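Local coordinates for glycosyl hydrolases family 2, sugar binding domain protein (Bacteroides uniformis str. 3978 T3 ii, PDB 6D1P) that is a gut bacterial beta-glucuronidase of glycosyl hydrolase family 2, and so probably releases glucuronic acid by hydrolysing O-glycosidic bonds, at residues 521-526 and 545-550; 535-540 and 550-555; 29-34 and 192-197. One frame throughout, in Å; residues are numbered along the deposited sequence.

How the contacts relate
Along the chain, contact 3 comes first, joining 29-34 to 192-197 in an antiparallel sheet at the sugar-binding domain. Contacts 1 and 2 follow, both within the TIM barrel domain, and their segments alternate in sequence. They share Glu550 at the start of helix 550-564, and their centres are about 6 Å apart. They also touch directly: Met523 and Asn526 of contact 1 meet Ser551 and Asn536 of contact 2. Together they lay one long loop over the beginning of that helix. Contact 3 lies on the opposite side of the chain's centre, its centre about 47 Å from that of contact 1, so the two regions are separate parts of a multidomain enzyme, with no direct touch between them.

Contact 1: 521-526 and 545-550; sequences RHMEVN and NGDWSE
Asp547 OD1 is gripped twice, by the backbone N of Ser549 at 3.0 Å from above the carboxylate plane and by Ser549 OG on its syn lone pair. The first bond closes an Asx turn. Ser549 OG, held between its own backbone N and carbonyl carbon (chi1 71°), also caps Tyr552 N, as suits a serine at the N-cap of helix 550-564. Across the contact, Glu550 N at the helix start donates to Arg521 O over 2.8 Å, nearly straight but above the carbonyl plane. The Arg521 chain runs alongside Ser549 and bends at chi3, which brings NH1 to Asp547 O for a weak bond of 3.0 Å; its NH2 is held more firmly by Ala777 O. One water donates both to His522 O and to Asp547 OD2, while Met523 CB comes within 3.5 Å of the same OD2. The His522 imidazole lies alongside the Glu550 carboxylate, planes 29° apart, its nitrogens bonded to Tyr626 and Ser629 and Glu550 OE2 to Gly520 N. Such a buried carboxylate, 4.2 Å from His522 NE2 to Glu550 OE2, may raise the histidine's affinity for a proton.

Contact 2: 535-540 and 550-555; sequences DNFDIE and ESYIIR
A type I beta turn, Asp535 to Asp538, leans against the first turns of helix 550-564 and pushes one aromatic ring onto it. The turn is tied by Asp538 N to Asp535 O and reinforced by an Asx turn, in which Asp535 OD2 accepts from Phe537 N at 2.9 Å from above the carboxylate plane. Phe537 then leaves the turn with CG anti to its carbonyl carbon (chi1 -64°), so that its ring reaches the helix between Ser551, Tyr552 and Arg555. The tip, CZ, meets Ser551 CB at 3.6 Å, a place where the short serine side chain leaves room for a ring. The rim carbon CE2 sits over the centre of one face of the Arg555 guanidinium, 3.4 Å above its plane, with the two planes inclined by 37°. Helix 550-564 lies in the crossover between parallel barrel strands 510-511 and 572-574, so the turn covers a helix of the TIM barrel's outer layer. Arg555 is extended from CG to NE, and its rotation is fixed by NH1 donating in the guanidinium plane to Ser551 O, one helical turn back, and by a salt bridge from NH2 to Glu642. Tyr552, with CG anti to its backbone N, slides past Phe537 in the opposite direction; its ring edge brings CE1 within 3.2 Å of Phe537 O, and Ile539 CG1 packs 4.0 Å from the same carbon. A tyrosine suits this spot because its hydroxyl has polar partners beyond the packed ring: Gly485 O, and a water that donates both to Tyr552 OH and, at 2.5 Å, to Ile539 O.

Contact 3: 29-34 and 192-197; sequences QRLTEH and RYVNLV
Segments 29-34 and 192-197 run antiparallel, with Gln29 and Leu196 a hydrogen-bonded pair and Arg30 and Asn195 a non-hydrogen-bonded one. Gln29 N donates to Leu196 O at 3.0 Å, Leu196 N returns a bond to Gln29 O, and Leu31 N reaches Val194 O at 2.9 Å, all three in the carbonyl planes. Beyond them a water joins Leu31 O to Val194 N, continuing the ladder where the strands part. On the face of Arg30 and Asn195, the Arg30 chain is extended from CG to NE and lays its guanidinium flat over the Tyr193 ring, planes 8° apart, with CZ 3.8 Å from the ring centroid. This cation-pi stack is extended by a CH-pi contact from Arg30 CD over the same ring. A water accepts from Arg30 NE in the guanidinium plane and donates to Asn195 OD1, while Asn195 ND2 turns to Glu112. Losing the ring to an alanine here would probably let the Arg30 guanidinium swing out of its stacked orientation, and would remove the hydroxyl's bond to Glu343 N. A branched leucine suits its place here, since Leu31 CD2 meets Leu196 CB at 3.8 Å and Leu31 CD1 approaches Val194. Strand 28-30 is the outermost of a four-stranded sheet within this chain, next to 194-199 and then 106-111, whose Leu109 also meets Leu31. Beside the stack, Arg30 forms a salt bridge to Glu343, where helix 343-356 begins, and Ile371 of helix 370-379 touches both Arg30 and Tyr193, joining the sugar-binding domain's sheet to the TIM barrel.

Contact 1: 521-526 and 545-550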
loop_
_atom_site.group_PDB
_atom_site.type_symbol
_atom_site.label_atom_id
_atom_site.label_comp_id
_atom_site.label_asym_id
_atom_site.label_seq_id
_atom_site.Cartn_x
_atom_site.Cartn_y
_atom_site.Cartn_z
ATOM N N ARG A 521 23.854 -22.511 -4.548
ATOM C CA ARG A 521 24.941 -22.117 -5.442
ATOM C C ARG A 521 26.259 -22.699 -4.918
ATOM O O ARG A 521 26.534 -22.614 -3.718
ATOM C CB ARG A 521 25.020 -20.594 -5.554
ATOM C CG ARG A 521 26.227 -20.090 -6.318
ATOM C CD ARG A 521 26.266 -18.572 -6.285
ATOM N NE ARG A 521 25.260 -18.001 -7.178
ATOM C CZ ARG A 521 24.854 -16.731 -7.129
ATOM N NH1 ARG A 521 25.363 -15.900 -6.220
ATOM N NH2 ARG A 521 23.927 -16.288 -7.979
ATOM N N HIS A 522 27.060 -23.295 -5.814
ATOM C CA HIS A 522 28.348 -23.886 -5.450
ATOM C C HIS A 522 29.398 -23.495 -6.487
ATOM O O HIS A 522 29.110 -22.807 -7.473
ATOM C CB HIS A 522 28.247 -25.412 -5.312
ATOM C CG HIS A 522 27.093 -25.851 -4.476
ATOM N ND1 HIS A 522 27.171 -25.967 -3.105
ATOM C CD2 HIS A 522 25.810 -26.140 -4.808
ATOM C CE1 HIS A 522 25.993 -26.339 -2.632
ATOM N NE2 HIS A 522 25.152 -26.456 -3.645
ATOM N N MET A 523 30.629 -23.952 -6.263
ATOM C CA MET A 523 31.741 -23.584 -7.131
ATOM C C MET A 523 32.887 -24.576 -6.945
ATOM O O MET A 523 33.286 -24.857 -5.809
ATOM C CB MET A 523 32.196 -22.150 -6.823
ATOM C CG MET A 523 33.460 -21.717 -7.535
ATOM S SD MET A 523 33.385 -21.925 -9.318
ATOM C CE MET A 523 31.884 -21.035 -9.740
ATOM N N GLU A 524 33.398 -25.114 -8.059
ATOM C CA GLU A 524 34.530 -26.036 -8.002
ATOM C C GLU A 524 35.788 -25.304 -7.553
ATOM O O GLU A 524 36.038 -24.163 -7.963
ATOM C CB GLU A 524 34.783 -26.676 -9.370
ATOM C CG GLU A 524 33.710 -27.647 -9.858
ATOM C CD GLU A 524 33.709 -28.978 -9.117
ATOM O OE1 GLU A 524 34.644 -29.253 -8.321
ATOM O OE2 GLU A 524 32.747 -29.750 -9.322
ATOM N N VAL A 525 36.584 -25.971 -6.708
ATOM C CA VAL A 525 37.874 -25.425 -6.299
ATOM C C VAL A 525 38.827 -25.430 -7.489
ATOM O O VAL A 525 38.767 -26.310 -8.358
ATOM C CB VAL A 525 38.459 -26.214 -5.112
ATOM C CG1 VAL A 525 38.693 -27.672 -5.488
ATOM C CG2 VAL A 525 39.755 -25.570 -4.638
ATOM N N ASN A 526 39.710 -24.432 -7.531
ATOM C CA ASN A 526 40.619 -24.216 -8.654
ATOM C C ASN A 526 41.920 -23.625 -8.116
ATOM O O ASN A 526 41.894 -22.577 -7.466
ATOM C CB ASN A 526 39.966 -23.284 -9.675
ATOM C CG ASN A 526 40.815 -23.080 -10.902
ATOM O OD1 ASN A 526 41.798 -23.794 -11.114
ATOM N ND2 ASN A 526 40.440 -22.104 -11.727
ATOM N N ASN A 545 33.973 -9.235 -3.456
ATOM C CA ASN A 545 34.798 -9.958 -4.404
ATOM C C ASN A 545 34.416 -11.418 -4.613
ATOM O O ASN A 545 34.874 -12.006 -5.589
ATOM C CB ASN A 545 36.264 -9.896 -3.966
ATOM C CG ASN A 545 36.799 -8.488 -3.970
ATOM O OD1 ASN A 545 36.666 -7.769 -4.961
ATOM N ND2 ASN A 545 37.379 -8.073 -2.849
ATOM N N GLY A 546 33.598 -12.018 -3.745
ATOM C CA GLY A 546 33.240 -13.418 -3.884
ATOM C C GLY A 546 32.018 -13.626 -4.779
ATOM O O GLY A 546 31.399 -12.683 -5.267
ATOM N N ASP A 547 31.662 -14.898 -4.978
ATOM C CA ASP A 547 30.486 -15.259 -5.756
ATOM C C ASP A 547 29.283 -15.639 -4.892
ATOM O O ASP A 547 28.265 -16.078 -5.431
ATOM C CB ASP A 547 30.824 -16.398 -6.722
ATOM C CG ASP A 547 31.169 -17.710 -6.006
ATOM O OD1 ASP A 547 31.181 -17.741 -4.749
ATOM O OD2 ASP A 547 31.419 -18.715 -6.718
ATOM N N TRP A 548 29.383 -15.498 -3.570
ATOM C CA TRP A 548 28.296 -15.792 -2.637
ATOM C C TRP A 548 27.856 -17.264 -2.682
ATOM O O TRP A 548 26.735 -17.601 -2.272
ATOM C CB TRP A 548 27.102 -14.843 -2.866
ATOM C CG TRP A 548 27.384 -13.389 -2.423
ATOM C CD1 TRP A 548 28.564 -12.700 -2.549
ATOM C CD2 TRP A 548 26.479 -12.498 -1.754
ATOM N NE1 TRP A 548 28.445 -11.437 -2.011
ATOM C CE2 TRP A 548 27.179 -11.289 -1.513
ATOM C CE3 TRP A 548 25.142 -12.599 -1.349
ATOM C CZ2 TRP A 548 26.583 -10.191 -0.891
ATOM C CZ3 TRP A 548 24.554 -11.521 -0.720
ATOM C CH2 TRP A 548 25.273 -10.322 -0.500
ATOM N N SER A 549 28.734 -18.159 -3.133
ATOM C CA SER A 549 28.446 -19.588 -3.155
ATOM C C SER A 549 28.490 -20.187 -1.744
ATOM O O SER A 549 29.099 -19.648 -0.815
ATOM C CB SER A 549 29.460 -20.314 -4.025
ATOM O OG SER A 549 30.710 -20.317 -3.341
ATOM N N GLU A 550 27.820 -21.328 -1.595
ATOM C CA GLU A 550 27.987 -22.108 -0.376
ATOM C C GLU A 550 29.401 -22.645 -0.262
ATOM O O GLU A 550 29.909 -22.809 0.852
ATOM C CB GLU A 550 26.975 -23.253 -0.328
ATOM C CG GLU A 550 25.517 -22.759 -0.218
ATOM C CD GLU A 550 24.547 -23.832 0.281
ATOM O OE1 GLU A 550 24.702 -24.337 1.427
ATOM O OE2 GLU A 550 23.617 -24.167 -0.497
HETATM O O HOH W 1 29.441 -20.086 -7.404
#

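Contact 2: 535-540 and 550-555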
loop_
_atom_site.group_PDB
_atom_site.type_symbol
_atom_site.label_atom_id
_atom_site.label_comp_id
_atom_site.label_asym_id
_atom_site.label_seq_id
_atom_site.Cartn_x
_atom_site.Cartn_y
_atom_site.Cartn_z
ATOM N N ASP A 535 43.978 -20.794 -3.482
ATOM C CA ASP A 535 43.051 -21.205 -4.531
ATOM C C ASP A 535 42.020 -20.095 -4.720
ATOM O O ASP A 535 42.111 -19.034 -4.098
ATOM C CB ASP A 535 42.398 -22.555 -4.208
ATOM C CG ASP A 535 41.705 -22.575 -2.866
ATOM O OD1 ASP A 535 41.704 -23.626 -2.203
ATOM O OD2 ASP A 535 41.149 -21.545 -2.462
ATOM N N ASN A 536 41.033 -20.345 -5.591
ATOM C CA ASN A 536 40.021 -19.339 -5.922
ATOM C C ASN A 536 39.149 -18.960 -4.734
ATOM O O ASN A 536 38.412 -17.973 -4.822
ATOM C CB ASN A 536 39.133 -19.828 -7.076
ATOM C CG ASN A 536 38.426 -21.151 -6.762
ATOM O OD1 ASN A 536 39.004 -22.053 -6.164
ATOM N ND2 ASN A 536 37.167 -21.259 -7.163
ATOM N N PHE A 537 39.210 -19.711 -3.641
ATOM C CA PHE A 537 38.491 -19.389 -2.418
ATOM C C PHE A 537 39.333 -18.614 -1.426
ATOM O O PHE A 537 38.790 -18.100 -0.449
ATOM C CB PHE A 537 37.981 -20.668 -1.749
ATOM C CG PHE A 537 36.976 -21.416 -2.582
ATOM C CD1 PHE A 537 35.858 -20.760 -3.098
ATOM C CD2 PHE A 537 37.159 -22.757 -2.876
ATOM C CE1 PHE A 537 34.926 -21.432 -3.886
ATOM C CE2 PHE A 537 36.229 -23.440 -3.650
ATOM C CZ PHE A 537 35.109 -22.770 -4.162
ATOM N N ASP A 538 40.633 -18.521 -1.650
ATOM C CA ASP A 538 41.513 -17.733 -0.795
ATOM C C ASP A 538 41.506 -16.301 -1.313
ATOM O O ASP A 538 42.331 -15.912 -2.143
ATOM C CB ASP A 538 42.911 -18.324 -0.796
ATOM C CG ASP A 538 43.807 -17.669 0.207
ATOM O OD1 ASP A 538 43.288 -17.024 1.146
ATOM O OD2 ASP A 538 45.037 -17.800 0.046
ATOM N N ILE A 539 40.553 -15.501 -0.835
ATOM C CA ILE A 539 40.364 -14.151 -1.350
ATOM C C ILE A 539 40.110 -13.179 -0.206
ATOM O O ILE A 539 39.882 -13.561 0.946
ATOM C CB ILE A 539 39.219 -14.071 -2.373
ATOM C CG1 ILE A 539 37.894 -14.490 -1.721
ATOM C CG2 ILE A 539 39.542 -14.905 -3.589
ATOM C CD1 ILE A 539 36.655 -14.285 -2.610
ATOM N N GLU A 540 40.175 -11.899 -0.552
ATOM C CA GLU A 540 39.889 -10.802 0.356
ATOM C C GLU A 540 38.439 -10.375 0.201
ATOM O O GLU A 540 37.948 -10.264 -0.924
ATOM C CB GLU A 540 40.777 -9.599 0.046
ATOM C CG GLU A 540 42.214 -9.767 0.393
ATOM C CD GLU A 540 42.770 -8.505 1.003
ATOM O OE1 GLU A 540 42.362 -7.396 0.557
ATOM O OE2 GLU A 540 43.590 -8.629 1.943
ATOM N N GLU A 550 27.820 -21.328 -1.595
ATOM C CA GLU A 550 27.987 -22.108 -0.376
ATOM C C GLU A 550 29.401 -22.645 -0.262
ATOM O O GLU A 550 29.909 -22.809 0.852
ATOM C CB GLU A 550 26.975 -23.253 -0.328
ATOM C CG GLU A 550 25.517 -22.759 -0.218
ATOM C CD GLU A 550 24.547 -23.832 0.281
ATOM O OE1 GLU A 550 24.702 -24.337 1.427
ATOM O OE2 GLU A 550 23.617 -24.167 -0.497
ATOM N N SER A 551 30.050 -22.900 -1.401
ATOM C CA SER A 551 31.398 -23.452 -1.394
ATOM C C SER A 551 32.354 -22.539 -0.653
ATOM O O SER A 551 33.191 -23.002 0.140
ATOM C CB SER A 551 31.877 -23.667 -2.824
ATOM O OG SER A 551 31.013 -24.563 -3.493
ATOM N N TYR A 552 32.232 -21.229 -0.889
ATOM C CA TYR A 552 33.109 -20.305 -0.207
ATOM C C TYR A 552 32.794 -20.268 1.281
ATOM O O TYR A 552 33.691 -20.427 2.121
ATOM C CB TYR A 552 33.019 -18.910 -0.817
ATOM C CG TYR A 552 33.841 -17.949 -0.013
ATOM C CD1 TYR A 552 35.239 -17.966 -0.082
ATOM C CD2 TYR A 552 33.237 -17.068 0.874
ATOM C CE1 TYR A 552 36.009 -17.089 0.696
ATOM C CE2 TYR A 552 33.998 -16.196 1.652
ATOM C CZ TYR A 552 35.380 -16.206 1.554
ATOM O OH TYR A 552 36.114 -15.339 2.333
ATOM N N ILE A 553 31.521 -20.098 1.633
ATOM C CA ILE A 553 31.229 -19.840 3.037
ATOM C C ILE A 553 31.515 -21.067 3.890
ATOM O O ILE A 553 31.814 -20.943 5.081
ATOM C CB ILE A 553 29.786 -19.343 3.224
ATOM C CG1 ILE A 553 29.718 -18.428 4.454
ATOM C CG2 ILE A 553 28.811 -20.506 3.374
ATOM C CD1 ILE A 553 30.456 -17.114 4.277
ATOM N N ILE A 554 31.425 -22.262 3.308
ATOM C CA ILE A 554 31.690 -23.481 4.066
ATOM C C ILE A 554 33.145 -23.509 4.527
ATOM O O ILE A 554 33.448 -23.792 5.692
ATOM C CB ILE A 554 31.318 -24.701 3.202
ATOM C CG1 ILE A 554 29.815 -24.979 3.351
ATOM C CG2 ILE A 554 32.175 -25.917 3.535
ATOM C CD1 ILE A 554 29.225 -25.734 2.208
ATOM N N ARG A 555 34.058 -23.161 3.621
ATOM C CA ARG A 555 35.460 -23.027 3.963
ATOM C C ARG A 555 35.681 -21.937 5.001
ATOM O O ARG A 555 36.517 -22.092 5.901
ATOM C CB ARG A 555 36.259 -22.737 2.699
ATOM C CG ARG A 555 36.361 -23.937 1.761
ATOM C CD ARG A 555 36.912 -23.515 0.422
ATOM N NE ARG A 555 37.328 -24.655 -0.382
ATOM C CZ ARG A 555 36.490 -25.501 -0.978
ATOM N NH1 ARG A 555 35.173 -25.348 -0.854
ATOM N NH2 ARG A 555 36.967 -26.503 -1.701
HETATM O O HOH W 2 40.637 -25.088 0.113
HETATM O O HOH W 3 39.214 -15.639 2.225
#

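Contact 3: 29-34 and 192-197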
loop_
_atom_site.group_PDB
_atom_site.type_symbol
_atom_site.label_atom_id
_atom_site.label_comp_id
_atom_site.label_asym_id
_atom_site.label_seq_id
_atom_site.Cartn_x
_atom_site.Cartn_y
_atom_site.Cartn_z
ATOM N N GLN A 29 -5.541 -16.095 28.559
ATOM C CA GLN A 29 -6.102 -16.580 27.297
ATOM C C GLN A 29 -5.500 -15.814 26.115
ATOM O O GLN A 29 -5.534 -14.577 26.084
ATOM C CB GLN A 29 -7.636 -16.473 27.284
ATOM C CG GLN A 29 -8.245 -16.951 25.951
ATOM C CD GLN A 29 -9.751 -16.686 25.856
ATOM O OE1 GLN A 29 -10.425 -16.577 26.889
ATOM N NE2 GLN A 29 -10.280 -16.570 24.629
ATOM N N ARG A 30 -4.951 -16.553 25.150
ATOM C CA ARG A 30 -4.492 -15.988 23.892
ATOM C C ARG A 30 -5.696 -15.691 23.003
ATOM O O ARG A 30 -6.510 -16.582 22.722
ATOM C CB ARG A 30 -3.551 -16.954 23.181
ATOM C CG ARG A 30 -2.225 -17.113 23.828
ATOM C CD ARG A 30 -1.400 -18.094 23.060
ATOM N NE ARG A 30 -0.067 -18.195 23.635
ATOM C CZ ARG A 30 0.822 -19.119 23.291
ATOM N NH1 ARG A 30 0.520 -20.036 22.371
ATOM N NH2 ARG A 30 2.015 -19.129 23.877
ATOM N N LEU A 31 -5.793 -14.441 22.560
ATOM C CA LEU A 31 -6.808 -14.000 21.616
ATOM C C LEU A 31 -6.237 -14.167 20.216
ATOM O O LEU A 31 -5.581 -13.277 19.686
ATOM C CB LEU A 31 -7.187 -12.553 21.895
ATOM C CG LEU A 31 -7.511 -12.259 23.362
ATOM C CD1 LEU A 31 -7.763 -10.800 23.562
ATOM C CD2 LEU A 31 -8.728 -13.063 23.809
ATOM N N THR A 32 -6.475 -15.319 19.599
ATOM C CA THR A 32 -6.000 -15.509 18.238
ATOM C C THR A 32 -7.098 -15.436 17.177
ATOM O O THR A 32 -6.789 -15.119 16.022
ATOM C CB THR A 32 -5.251 -16.848 18.112
ATOM O OG1 THR A 32 -6.160 -17.950 18.209
ATOM C CG2 THR A 32 -4.193 -16.984 19.208
ATOM N N GLU A 33 -8.366 -15.667 17.522
ATOM C CA GLU A 33 -9.401 -15.866 16.511
ATOM C C GLU A 33 -10.299 -14.643 16.334
ATOM O O GLU A 33 -10.489 -13.840 17.248
ATOM C CB GLU A 33 -10.288 -17.066 16.850
ATOM C CG GLU A 33 -9.570 -18.276 17.352
ATOM C CD GLU A 33 -8.741 -18.902 16.285
ATOM O OE1 GLU A 33 -9.270 -19.068 15.168
ATOM O OE2 GLU A 33 -7.556 -19.220 16.560
ATOM N N HIS A 34 -10.854 -14.527 15.124
ATOM C CA HIS A 34 -11.987 -13.653 14.827
ATOM C C HIS A 34 -11.615 -12.182 14.933
ATOM O O HIS A 34 -12.378 -11.368 15.455
ATOM C CB HIS A 34 -13.180 -13.980 15.729
ATOM C CG HIS A 34 -13.472 -15.446 15.817
ATOM N ND1 HIS A 34 -13.391 -16.152 16.998
ATOM C CD2 HIS A 34 -13.811 -16.345 14.861
ATOM C CE1 HIS A 34 -13.680 -17.421 16.767
ATOM N NE2 HIS A 34 -13.936 -17.565 15.478
ATOM N N ARG A 192 3.073 -10.500 17.990
ATOM C CA ARG A 192 3.188 -11.398 19.128
ATOM C C ARG A 192 1.833 -11.479 19.802
ATOM O O ARG A 192 0.998 -10.581 19.658
ATOM C CB ARG A 192 4.241 -10.956 20.153
ATOM C CG ARG A 192 5.627 -10.970 19.635
ATOM C CD ARG A 192 6.587 -10.660 20.759
ATOM N NE ARG A 192 7.898 -10.320 20.233
ATOM C CZ ARG A 192 8.769 -9.548 20.860
ATOM N NH1 ARG A 192 8.459 -9.045 22.043
ATOM N NH2 ARG A 192 9.947 -9.274 20.310
ATOM N N TYR A 193 1.655 -12.560 20.558
ATOM C CA TYR A 193 0.368 -12.883 21.145
ATOM C C TYR A 193 -0.192 -11.739 21.975
ATOM O O TYR A 193 0.534 -11.037 22.694
ATOM C CB TYR A 193 0.497 -14.128 22.019
ATOM C CG TYR A 193 0.773 -15.377 21.214
ATOM C CD1 TYR A 193 -0.130 -15.812 20.243
ATOM C CD2 TYR A 193 1.934 -16.124 21.424
ATOM C CE1 TYR A 193 0.117 -16.944 19.502
ATOM C CE2 TYR A 193 2.181 -17.261 20.699
ATOM C CZ TYR A 193 1.277 -17.668 19.732
ATOM O OH TYR A 193 1.529 -18.801 18.984
ATOM N N VAL A 194 -1.502 -11.567 21.865
ATOM C CA VAL A 194 -2.280 -10.733 22.764
ATOM C C VAL A 194 -3.072 -11.663 23.672
ATOM O O VAL A 194 -3.647 -12.654 23.207
ATOM C CB VAL A 194 -3.208 -9.775 21.987
ATOM C CG1 VAL A 194 -3.943 -8.868 22.940
ATOM C CG2 VAL A 194 -2.396 -8.953 21.010
ATOM N N ASN A 195 -3.085 -11.346 24.968
ATOM C CA ASN A 195 -3.709 -12.174 25.990
ATOM C C ASN A 195 -4.780 -11.390 26.728
ATOM O O ASN A 195 -4.588 -10.217 27.057
ATOM C CB ASN A 195 -2.670 -12.681 26.999
ATOM C CG ASN A 195 -1.538 -13.402 26.333
ATOM O OD1 ASN A 195 -1.760 -14.294 25.501
ATOM N ND2 ASN A 195 -0.310 -13.011 26.658
ATOM N N LEU A 196 -5.911 -12.044 26.978
ATOM C CA LEU A 196 -6.909 -11.551 27.923
ATOM C C LEU A 196 -6.602 -12.131 29.300
ATOM O O LEU A 196 -6.440 -13.351 29.440
ATOM C CB LEU A 196 -8.315 -11.947 27.468
ATOM C CG LEU A 196 -9.475 -11.455 28.325
ATOM C CD1 LEU A 196 -9.532 -9.934 28.323
ATOM C CD2 LEU A 196 -10.777 -12.058 27.807
ATOM N N VAL A 197 -6.484 -11.267 30.307
ATOM C CA VAL A 197 -5.948 -11.689 31.601
ATOM C C VAL A 197 -6.770 -11.079 32.729
ATOM O O VAL A 197 -7.002 -9.863 32.761
ATOM C CB VAL A 197 -4.460 -11.317 31.759
ATOM C CG1 VAL A 197 -3.916 -11.816 33.101
ATOM C CG2 VAL A 197 -3.639 -11.889 30.611
HETATM O O HOH W 4 0.603 -16.241 25.050
HETATM O O HOH W 5 -2.730 -13.030 19.836
#